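4-methyl-5(B-hydroxyethyl)-thiazole monophosphate biosynthesis enzyme (Vibrio cholerae O1 biovar El Tor, PDB 3OT1) is of unknown function but belongs to the DJ-1 superfamily and may take part in making the thiazole monophosphate precursor of thiamine. Local coordinates at residues E21-E24 / T25-V29; G179-L182 / A183-A187; M190-H193 / P194-T198. All blocks are in the same frame, centred on the assembly; numbering follows the deposited sequence.

Interaction 1 lies in the core and the other two nearer the surface. Residues 21-29 open helix 22-34; the centre of interaction 1 is about 9 Å from the centre of the chain, and its acidic side chains are buried but met by polar partners. The centres of interactions 2 and 3 are about 18 and 20 Å from the chain's centre, on helix 180-187 and on the loop leading into helix 194-201, and they touch where Ala187 meets Leu192 and Leu197. Both rest partly on helix 166-178, which Ile27 and Ile28 of interaction 1 also reach. A glutamate carboxylate caps in interaction 1, a glycine turns the chain in interaction 2, and a histidine and glutamine form a capping box in interaction 3.

Interaction 1 (E21-E24 / T25-V29); sequences EEME and TVIIV
Thr25 reaches back to Glu21 twice: Thr25 N meets Glu21 O at 3.0 Å and Thr25 OG1 meets the same Glu21 O at 2.8 Å. The hydroxyl stands beside its own backbone N (chi1 -60°), which brings it above the carbonyl plane, whereas the amide arrives closer to that plane; a short beta-branched alcohol suits this job. Val26, Ile27 and Ile28 continue the helical bonding to Glu22, Met23 and Glu24.

The capping bonds come from Glu21, the N-cap. Its OE2 takes Glu24 N at 2.9 Å, nearly along the C-O axis, and weakly Met23 N. OE1 pairs instead with a basic side chain of a neighbouring chain. Helix 22-34, begun in this way, is the crossover of a beta-alpha-beta unit between strands 11-16 and 38-43 in the DJ-1 fold. Of its buried acids, Glu22 is held by Ser53, Arg54 N and Val56 N. Glu24 bonds to Gly79 N and rests on Cys111, consistent with the glutamate beside the reactive cysteine in DJ-1 relatives.

Selenomethionine Met23 and Ile27 run side by side, Met23 CE 4.1 Å from Ile27 CD1 in one modelled conformer. Flexible and branched apolar chains suit this buried face, touching Pro163 and Ala166 respectively.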
ATOM      1  N   GLU A  21      -1.215   6.640   8.181  1.00  4.29           N
ATOM      2  CA  GLU A  21      -1.245   6.518   6.720  1.00  3.95           C
ATOM      3  C   GLU A  21      -1.464   5.039   6.395  1.00  4.09           C
ATOM      4  O   GLU A  21      -0.606   4.186   6.682  1.00  4.05           O
ATOM      5  CB  GLU A  21       0.015   7.076   6.093  1.00  4.54           C
ATOM      6  CG  GLU A  21      -0.217   7.813   4.774  1.00  4.62           C
ATOM      7  CD  GLU A  21      -0.826   6.964   3.718  1.00  5.45           C
ATOM      8  OE1 GLU A  21      -1.553   7.526   2.864  1.00  6.65           O
ATOM      9  OE2 GLU A  21      -0.599   5.742   3.725  1.00  5.55           O
ATOM     10  N   GLU A  22      -2.646   4.737   5.880  1.00  4.25           N
ATOM     11  CA  GLU A  22      -3.060   3.351   5.741  1.00  3.96           C
ATOM     12  C   GLU A  22      -2.303   2.596   4.671  1.00  4.12           C
ATOM     13  O   GLU A  22      -2.068   1.401   4.844  1.00  4.21           O
ATOM     14  CB  GLU A  22      -4.574   3.225   5.499  1.00  4.85           C
ATOM     15  CG  GLU A  22      -5.139   4.120   4.406  1.00  5.00           C
ATOM     16  CD  GLU A  22      -5.622   5.446   4.976  1.00  5.16           C
ATOM     17  OE1 GLU A  22      -4.760   6.288   5.268  1.00  5.54           O
ATOM     18  OE2 GLU A  22      -6.838   5.628   5.145  1.00  6.22           O
HETATM   19  N   MSE A  23      -1.938   3.225   3.550  1.00  4.11           N
HETATM   20  CA  MSE A  23      -1.176   2.473   2.546  0.50  4.90           C
HETATM   21  C   MSE A  23       0.230   2.207   3.067  1.00  4.42           C
HETATM   22  O   MSE A  23       0.771   1.129   2.836  1.00  5.24           O
HETATM   23  CB  MSE A  23      -1.189   3.079   1.143  0.50  5.83           C
HETATM   24  CG  MSE A  23      -0.163   4.121   0.841  0.50  7.76           C
HETATM   25 SE   MSE A  23      -0.373   4.743  -0.986  0.50 11.86          SE
HETATM   26  CE  MSE A  23       1.281   4.201  -1.892  0.50 12.80           C
ATOM     27  N   GLU A  24       0.832   3.165   3.764  1.00  4.44           N
ATOM     28  CA  GLU A  24       2.125   2.869   4.370  1.00  4.33           C
ATOM     29  C   GLU A  24       2.026   1.685   5.324  1.00  4.27           C
ATOM     30  O   GLU A  24       2.847   0.781   5.321  1.00  4.57           O
ATOM     31  CB  GLU A  24       2.653   4.096   5.113  1.00  5.24           C
ATOM     32  CG  GLU A  24       2.969   5.268   4.207  1.00  5.63           C
ATOM     33  CD  GLU A  24       3.310   6.553   4.933  1.00  5.97           C
ATOM     34  OE1 GLU A  24       3.506   6.557   6.157  1.00  6.22           O
ATOM     35  OE2 GLU A  24       3.368   7.605   4.215  1.00  6.87           O
ATOM     36  N   THR A  25       1.026   1.732   6.189  1.00  4.23           N
ATOM     37  CA  THR A  25       0.817   0.681   7.168  1.00  3.81           C
ATOM     38  C   THR A  25       0.670  -0.680   6.504  1.00  4.37           C
ATOM     39  O   THR A  25       1.326  -1.645   6.899  1.00  4.41           O
ATOM     40  CB  THR A  25      -0.443   0.976   8.023  1.00  4.17           C
ATOM     41  OG1 THR A  25      -0.284   2.226   8.709  1.00  4.47           O
ATOM     42  CG2 THR A  25      -0.671  -0.119   9.048  1.00  5.58           C
ATOM     43  N   VAL A  26      -0.216  -0.773   5.528  1.00  4.25           N
ATOM     44  CA  VAL A  26      -0.542  -2.047   4.929  1.00  4.36           C
ATOM     45  C   VAL A  26       0.608  -2.541   4.046  1.00  4.58           C
ATOM     46  O   VAL A  26       0.873  -3.736   4.003  1.00  4.79           O
ATOM     47  CB  VAL A  26      -1.903  -1.981   4.213  1.00  4.40           C
ATOM     48  CG1 VAL A  26      -2.167  -3.267   3.468  1.00  5.33           C
ATOM     49  CG2 VAL A  26      -2.999  -1.705   5.226  1.00  5.01           C
ATOM     50  N   ILE A  27       1.313  -1.644   3.371  1.00  4.29           N
ATOM     51  CA  ILE A  27       2.514  -2.046   2.644  1.00  4.61           C
ATOM     52  C   ILE A  27       3.518  -2.683   3.597  1.00  4.71           C
ATOM     53  O   ILE A  27       4.105  -3.727   3.291  1.00  5.32           O
ATOM     54  CB  ILE A  27       3.138  -0.875   1.867  1.00  4.74           C
ATOM     55  CG1 ILE A  27       2.248  -0.463   0.687  1.00  5.51           C
ATOM     56  CG2 ILE A  27       4.588  -1.228   1.401  1.00  5.34           C
ATOM     57  CD1 ILE A  27       2.608   0.886   0.061  1.00  6.80           C
ATOM     58  N   ILE A  28       3.743  -2.061   4.744  1.00  4.55           N
ATOM     59  CA  ILE A  28       4.678  -2.616   5.722  1.00  4.76           C
ATOM     60  C   ILE A  28       4.217  -3.991   6.172  1.00  4.46           C
ATOM     61  O   ILE A  28       5.002  -4.940   6.149  1.00  5.16           O
ATOM     62  CB  ILE A  28       4.843  -1.653   6.925  1.00  5.57           C
ATOM     63  CG1 ILE A  28       5.536  -0.353   6.494  1.00  6.65           C
ATOM     64  CG2 ILE A  28       5.591  -2.340   8.059  1.00  6.74           C
ATOM     65  CD1 ILE A  28       5.319   0.832   7.425  1.00  7.82           C
ATOM     66  N   VAL A  29       2.976  -4.100   6.613  1.00  4.23           N
ATOM     67  CA  VAL A  29       2.512  -5.362   7.161  1.00  4.38           C
ATOM     68  C   VAL A  29       2.566  -6.474   6.104  1.00  4.31           C
ATOM     69  O   VAL A  29       3.089  -7.545   6.342  1.00  4.41           O
ATOM     70  CB  VAL A  29       1.081  -5.219   7.730  1.00  4.67           C
ATOM     71  CG1 VAL A  29       0.526  -6.578   8.095  1.00  5.67           C
ATOM     72  CG2 VAL A  29       1.076  -4.271   8.948  1.00  5.88           C
TER

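Interaction 2 (G179-L182 / A183-A187)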
ATOM      1  N   GLY A 179      18.390 -10.790   5.805  1.00  8.12           N
ATOM      2  CA  GLY A 179      19.367 -10.912   4.740  1.00  8.41           C
ATOM      3  C   GLY A 179      18.821 -10.485   3.395  1.00  7.86           C
ATOM      4  O   GLY A 179      17.623 -10.582   3.126  1.00  7.77           O
ATOM      5  N   VAL A 180      19.715 -10.010   2.540  1.00  9.12           N
ATOM      6  CA  VAL A 180      19.294  -9.511   1.242  1.00 10.00           C
ATOM      7  C   VAL A 180      18.723 -10.635   0.354  1.00  8.68           C
ATOM      8  O   VAL A 180      17.874 -10.365  -0.488  1.00  8.95           O
ATOM      9  CB  VAL A 180      20.429  -8.716   0.549  1.00 11.26           C
ATOM     10  CG1 VAL A 180      21.438  -9.657  -0.051  1.00 14.91           C
ATOM     11  CG2 VAL A 180      19.842  -7.733  -0.486  1.00 13.73           C
ATOM     12  N   GLU A 181      19.154 -11.882   0.532  1.00  8.83           N
ATOM     13  CA  GLU A 181      18.624 -12.933  -0.299  1.00  8.31           C
ATOM     14  C   GLU A 181      17.103 -13.081  -0.135  1.00  7.66           C
ATOM     15  O   GLU A 181      16.374 -13.113  -1.111  1.00  8.09           O
ATOM     16  CB  GLU A 181      19.369 -14.237  -0.008  1.00  8.71           C
ATOM     17  CG  GLU A 181      18.899 -15.397  -0.848  1.00 10.93           C
ATOM     18  CD  GLU A 181      19.613 -16.692  -0.489  1.00 14.48           C
ATOM     19  OE1 GLU A 181      20.429 -16.695   0.453  1.00 20.88           O
ATOM     20  OE2 GLU A 181      19.402 -17.704  -1.156  1.00 20.51           O
ATOM     21  N   LEU A 182      16.615 -13.162   1.088  1.00  6.37           N
ATOM     22  CA  LEU A 182      15.185 -13.226   1.304  1.00  6.16           C
ATOM     23  C   LEU A 182      14.509 -11.957   0.762  1.00  6.29           C
ATOM     24  O   LEU A 182      13.456 -12.037   0.113  1.00  6.70           O
ATOM     25  CB  LEU A 182      14.859 -13.398   2.771  1.00  6.90           C
ATOM     26  CG  LEU A 182      13.371 -13.491   3.114  1.00  7.40           C
ATOM     27  CD1 LEU A 182      12.647 -14.633   2.384  1.00  9.18           C
ATOM     28  CD2 LEU A 182      13.169 -13.582   4.595  1.00  9.13           C
ATOM     29  N   ALA A 183      15.076 -10.785   1.025  1.00  5.70           N
ATOM     30  CA  ALA A 183      14.476  -9.549   0.526  1.00  5.75           C
ATOM     31  C   ALA A 183      14.331  -9.595  -0.998  1.00  6.08           C
ATOM     32  O   ALA A 183      13.303  -9.189  -1.523  1.00  6.24           O
ATOM     33  CB  ALA A 183      15.295  -8.342   0.978  1.00  6.77           C
ATOM     34  N   GLN A 184      15.356 -10.093  -1.689  1.00  6.55           N
ATOM     35  CA  GLN A 184      15.297 -10.191  -3.158  1.00  7.28           C
ATOM     36  C   GLN A 184      14.199 -11.140  -3.605  1.00  7.20           C
ATOM     37  O   GLN A 184      13.491 -10.862  -4.584  1.00  7.37           O
ATOM     38  CB  GLN A 184      16.623 -10.662  -3.724  1.00  8.47           C
ATOM     39  CG  GLN A 184      17.739  -9.659  -3.581  1.00 11.05           C
ATOM     40  CD  GLN A 184      19.091 -10.268  -3.964  1.00 14.60           C
ATOM     41  OE1 GLN A 184      19.436 -11.384  -3.543  1.00 18.58           O
ATOM     42  NE2 GLN A 184      19.847  -9.551  -4.763  1.00 18.04           N
ATOM     43  N   HIS A 185      14.050 -12.268  -2.918  1.00  7.22           N
ATOM     44  CA  HIS A 185      13.037 -13.228  -3.280  1.00  7.55           C
ATOM     45  C   HIS A 185      11.647 -12.670  -3.047  1.00  7.32           C
ATOM     46  O   HIS A 185      10.750 -12.933  -3.844  1.00  8.03           O
ATOM     47  CB  HIS A 185      13.236 -14.544  -2.514  1.00  9.06           C
ATOM     48  CG  HIS A 185      14.328 -15.412  -3.068  1.00 11.42           C
ATOM     49  ND1 HIS A 185      14.074 -16.534  -3.826  1.00 13.71           N
ATOM     50  CD2 HIS A 185      15.675 -15.291  -3.021  1.00 13.47           C
ATOM     51  CE1 HIS A 185      15.216 -17.098  -4.169  1.00 14.92           C
ATOM     52  NE2 HIS A 185      16.205 -16.357  -3.708  1.00 13.94           N
ATOM     53  N   VAL A 186      11.455 -11.891  -1.982  1.00  6.96           N
ATOM     54  CA  VAL A 186      10.168 -11.271  -1.701  1.00  6.52           C
ATOM     55  C   VAL A 186       9.888 -10.138  -2.699  1.00  6.33           C
ATOM     56  O   VAL A 186       8.753  -9.932  -3.136  1.00  7.89           O
ATOM     57  CB  VAL A 186      10.126 -10.782  -0.229  1.00  6.98           C
ATOM     58  CG1 VAL A 186       8.889  -9.894   0.039  1.00  7.60           C
ATOM     59  CG2 VAL A 186      10.174 -11.983   0.704  1.00  8.19           C
ATOM     60  N   ALA A 187      10.927  -9.401  -3.069  1.00  6.00           N
ATOM     61  CA  ALA A 187      10.758  -8.283  -3.992  1.00  6.00           C
ATOM     62  C   ALA A 187      10.377  -8.697  -5.404  1.00  6.45           C
ATOM     63  O   ALA A 187       9.640  -7.987  -6.076  1.00  7.23           O
ATOM     64  CB  ALA A 187      12.046  -7.431  -4.047  1.00  6.35           C
TER
HETATM   65  O   HOH W   1      18.911 -17.260  -4.040  1.00 26.35           O
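Gly179 starts the helix with a weak bond: its O receives Ala183 N at 3.3 Å. The residue sits where helix 166-178 has just ended, with a positive phi (103°) at which a CB would press on the preceding carbonyl, so its lack of a side chain fits the place.

Val180 O takes Gln184 N at 2.8 Å, and Val180 CG2 lies 4.2 Å from Gln184 CG. Gln184 NE2 bonds to Ser201 OG.

Glu181 lies alongside His185, both pointing the same way, with carboxylate and ring planes 49° apart. CG anti to the backbone N (chi1 -179°) and an extended chain beyond it carry the carboxylate outward beside the ring. There one water donates to Glu181 OE2 at 3.0 Å and is bonded to His185 NE2 at 2.9 Å in the plane of the ring. Closer to the backbone, the ring edge at His185 CD2 lies 3.0 Å from Glu181 O. The acid may favour a protonated ring, although the charge is not seen.

Leu182 crosses Val186, bringing its CD1 4.0 Å from Val186 CG2; both side chains also touch Ala35. Small Ala183 packs closely on Ile174 and Ala175.

A glycine at the junction of two helices leads here into an amphipathic helix, polar where Glu181 and His185 share their water, apolar where Ala183, Val186 and Ala187 meet helix 166-178 and the alanines also helix 194-201.

Interaction 3 (M190-H193 / P194-T198)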
HETATM    1  N   MSE A 190       6.815  -8.482  -6.801  0.50  8.52           N
HETATM    2  CA  MSE A 190       6.038  -7.375  -6.485  0.50  7.72           C
HETATM    3  C   MSE A 190       6.018  -6.349  -7.632  0.50  6.67           C
HETATM    4  O   MSE A 190       5.269  -5.399  -7.551  0.50  7.25           O
HETATM    5  CB  MSE A 190       6.486  -6.904  -5.127  0.50  8.22           C
HETATM    6  CG  MSE A 190       6.425  -8.051  -4.121  0.50  7.74           C
HETATM    7 SE   MSE A 190       6.857  -7.415  -2.385  0.50  8.13          SE
HETATM    8  CE  MSE A 190       5.235  -6.445  -2.003  0.50  7.13           C
ATOM      9  N   VAL A 191       6.775  -6.579  -8.715  1.00  5.87           N
ATOM     10  CA  VAL A 191       6.782  -5.702  -9.913  1.00  5.97           C
ATOM     11  C   VAL A 191       7.201  -4.287  -9.507  1.00  5.56           C
ATOM     12  O   VAL A 191       6.604  -3.281  -9.888  1.00  6.10           O
ATOM     13  CB  VAL A 191       5.455  -5.724 -10.746  1.00  6.27           C
ATOM     14  CG1 VAL A 191       5.736  -5.266 -12.157  1.00  7.75           C
ATOM     15  CG2 VAL A 191       4.846  -7.132 -10.748  1.00  7.98           C
ATOM     16  N   LEU A 192       8.279  -4.219  -8.719  1.00  6.50           N
ATOM     17  CA  LEU A 192       8.955  -2.954  -8.454  0.50  7.00           C
ATOM     18  C   LEU A 192       9.402  -2.337  -9.765  1.00  7.53           C
ATOM     19  O   LEU A 192       9.626  -3.033 -10.743  1.00  7.84           O
ATOM     20  CB  LEU A 192      10.207  -3.166  -7.592  0.50  7.92           C
ATOM     21  CG  LEU A 192      10.028  -3.315  -6.084  0.50  8.15           C
ATOM     22  CD1 LEU A 192       9.304  -4.584  -5.699  0.50  9.81           C
ATOM     23  CD2 LEU A 192      11.398  -3.231  -5.423  0.50  9.06           C
ATOM     24  N   HIS A 193       9.584  -1.021  -9.733  1.00  8.14           N
ATOM     25  CA  HIS A 193      10.249  -0.363 -10.815  1.00  8.67           C
ATOM     26  C   HIS A 193      11.672  -0.938 -10.838  1.00  9.15           C
ATOM     27  O   HIS A 193      12.269  -1.184  -9.788  1.00  8.80           O
ATOM     28  CB  HIS A 193      10.280   1.164 -10.613  1.00  9.29           C
ATOM     29  CG  HIS A 193      10.849   1.902 -11.783  1.00 10.19           C
ATOM     30  ND1 HIS A 193      12.202   1.990 -12.013  1.00 11.01           N
ATOM     31  CD2 HIS A 193      10.245   2.513 -12.829  1.00 11.07           C
ATOM     32  CE1 HIS A 193      12.410   2.637 -13.146  1.00 10.76           C
ATOM     33  NE2 HIS A 193      11.235   2.978 -13.656  1.00 11.21           N
ATOM     34  N   PRO A 194      12.253  -1.144 -12.024  1.00 10.09           N
ATOM     35  CA  PRO A 194      13.607  -1.686 -12.112  1.00 10.48           C
ATOM     36  C   PRO A 194      14.645  -0.985 -11.220  1.00 10.55           C
ATOM     37  O   PRO A 194      15.496  -1.690 -10.635  1.00 11.33           O
ATOM     38  CB  PRO A 194      13.930  -1.511 -13.590  1.00 11.01           C
ATOM     39  CG  PRO A 194      12.604  -1.786 -14.216  1.00 11.60           C
ATOM     40  CD  PRO A 194      11.637  -1.039 -13.359  1.00 10.27           C
ATOM     41  N   GLN A 195      14.525   0.335 -11.049  1.00 10.14           N
ATOM     42  CA  GLN A 195      15.443   1.075 -10.202  1.00 10.38           C
ATOM     43  C   GLN A 195      15.290   0.692  -8.746  1.00  9.31           C
ATOM     44  O   GLN A 195      16.290   0.591  -8.012  1.00 10.38           O
ATOM     45  CB  GLN A 195      15.268   2.596 -10.362  1.00 10.46           C
ATOM     46  CG  GLN A 195      15.884   3.153 -11.642  1.00 11.25           C
ATOM     47  CD  GLN A 195      17.404   3.034 -11.619  1.00 10.46           C
ATOM     48  OE1 GLN A 195      18.063   3.635 -10.769  1.00 11.35           O
ATOM     49  NE2 GLN A 195      17.971   2.236 -12.517  1.00 11.97           N
ATOM     50  N   GLN A 196      14.040   0.505  -8.312  1.00  9.35           N
ATOM     51  CA  GLN A 196      13.777   0.072  -6.939  1.00  9.06           C
ATOM     52  C   GLN A 196      14.444  -1.291  -6.692  1.00  9.38           C
ATOM     53  O   GLN A 196      15.036  -1.556  -5.646  1.00  9.81           O
ATOM     54  CB  GLN A 196      12.288   0.075  -6.639  1.00  8.78           C
ATOM     55  CG  GLN A 196      11.647   1.488  -6.694  1.00  9.21           C
ATOM     56  CD  GLN A 196      10.122   1.439  -6.654  1.00  8.58           C
ATOM     57  OE1 GLN A 196       9.497   0.630  -7.335  1.00 10.62           O
ATOM     58  NE2 GLN A 196       9.506   2.303  -5.818  1.00  9.98           N
ATOM     59  N   LEU A 197      14.271  -2.206  -7.620  1.00  9.95           N
ATOM     60  CA  LEU A 197      14.821  -3.548  -7.427  1.00 10.24           C
ATOM     61  C   LEU A 197      16.351  -3.558  -7.355  1.00 10.00           C
ATOM     62  O   LEU A 197      16.955  -4.200  -6.485  1.00 11.06           O
ATOM     63  CB  LEU A 197      14.307  -4.502  -8.517  1.00 11.11           C
ATOM     64  CG  LEU A 197      14.686  -5.975  -8.336  1.00 12.32           C
ATOM     65  CD1 LEU A 197      14.045  -6.573  -7.080  1.00 15.70           C
ATOM     66  CD2 LEU A 197      14.267  -6.810  -9.532  1.00 14.41           C
ATOM     67  N   THR A 198      16.989  -2.812  -8.252  1.00 10.78           N
ATOM     68  CA  THR A 198      18.443  -2.681  -8.232  1.00 10.54           C
ATOM     69  C   THR A 198      18.990  -2.145  -6.911  1.00  9.92           C
ATOM     70  O   THR A 198      19.990  -2.636  -6.369  1.00 10.24           O
ATOM     71  CB  THR A 198      18.856  -1.776  -9.386  1.00 11.22           C
ATOM     72  OG1 THR A 198      18.573  -2.458 -10.608  1.00 12.95           O
ATOM     73  CG2 THR A 198      20.309  -1.421  -9.317  1.00 12.81           C
TER
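His193 and Gln196 grip each other at the start of helix 194-201, in the tight part of the contact. His193 N gives its hydrogen to Gln196 OE1 at 2.9 Å, in the plane of the amide and on a lone pair. Gln196 gets there by running extended from a CG set beside its backbone N (chi1 -64°), so the chain lies back over the first turn. The other end of the amide, NE2, bonds to Glu168 OE2, which fixes the amide's rotation from both sides. His193 O starts the helical bonding, taking Leu197 N at 3.1 Å.

The imidazole is held as firmly. Its chi1 of -174° carries the ring alongside Pro194, and rotation about CB-CG turns His193 ND1 to Gln195 N, 3.0 Å away and 17° out of the ring plane. ND1, accepting here, is probably unprotonated, which would leave the hydrogen of a neutral ring on NE2. Pro194 CD packs over one face as a CH-pi contact, 3.5 Å from the His193 centroid.

Leucine suits position 192 because its branch fits between Gln196 CB, 3.6 Å from Leu192 CD2 in the conformer described, and Leu167 and Leu171 of helix 166-178. Leu192 O is bonded by a basic side chain of a neighbouring chain.

The loose side is Pro194 and the outward end of Gln195. Pro194, rigid and without an N-H to satisfy, suits the first helical residue and is exposed; Gln195 bends and sends its amide away, though a neighbouring chain packs against Gln195, His193 and Gln196.

His193 and Gln196 thus form a capping box through His193 N and Gln196 OE1, while the ring caps Gln195 N, one residue earlier than in the classic box.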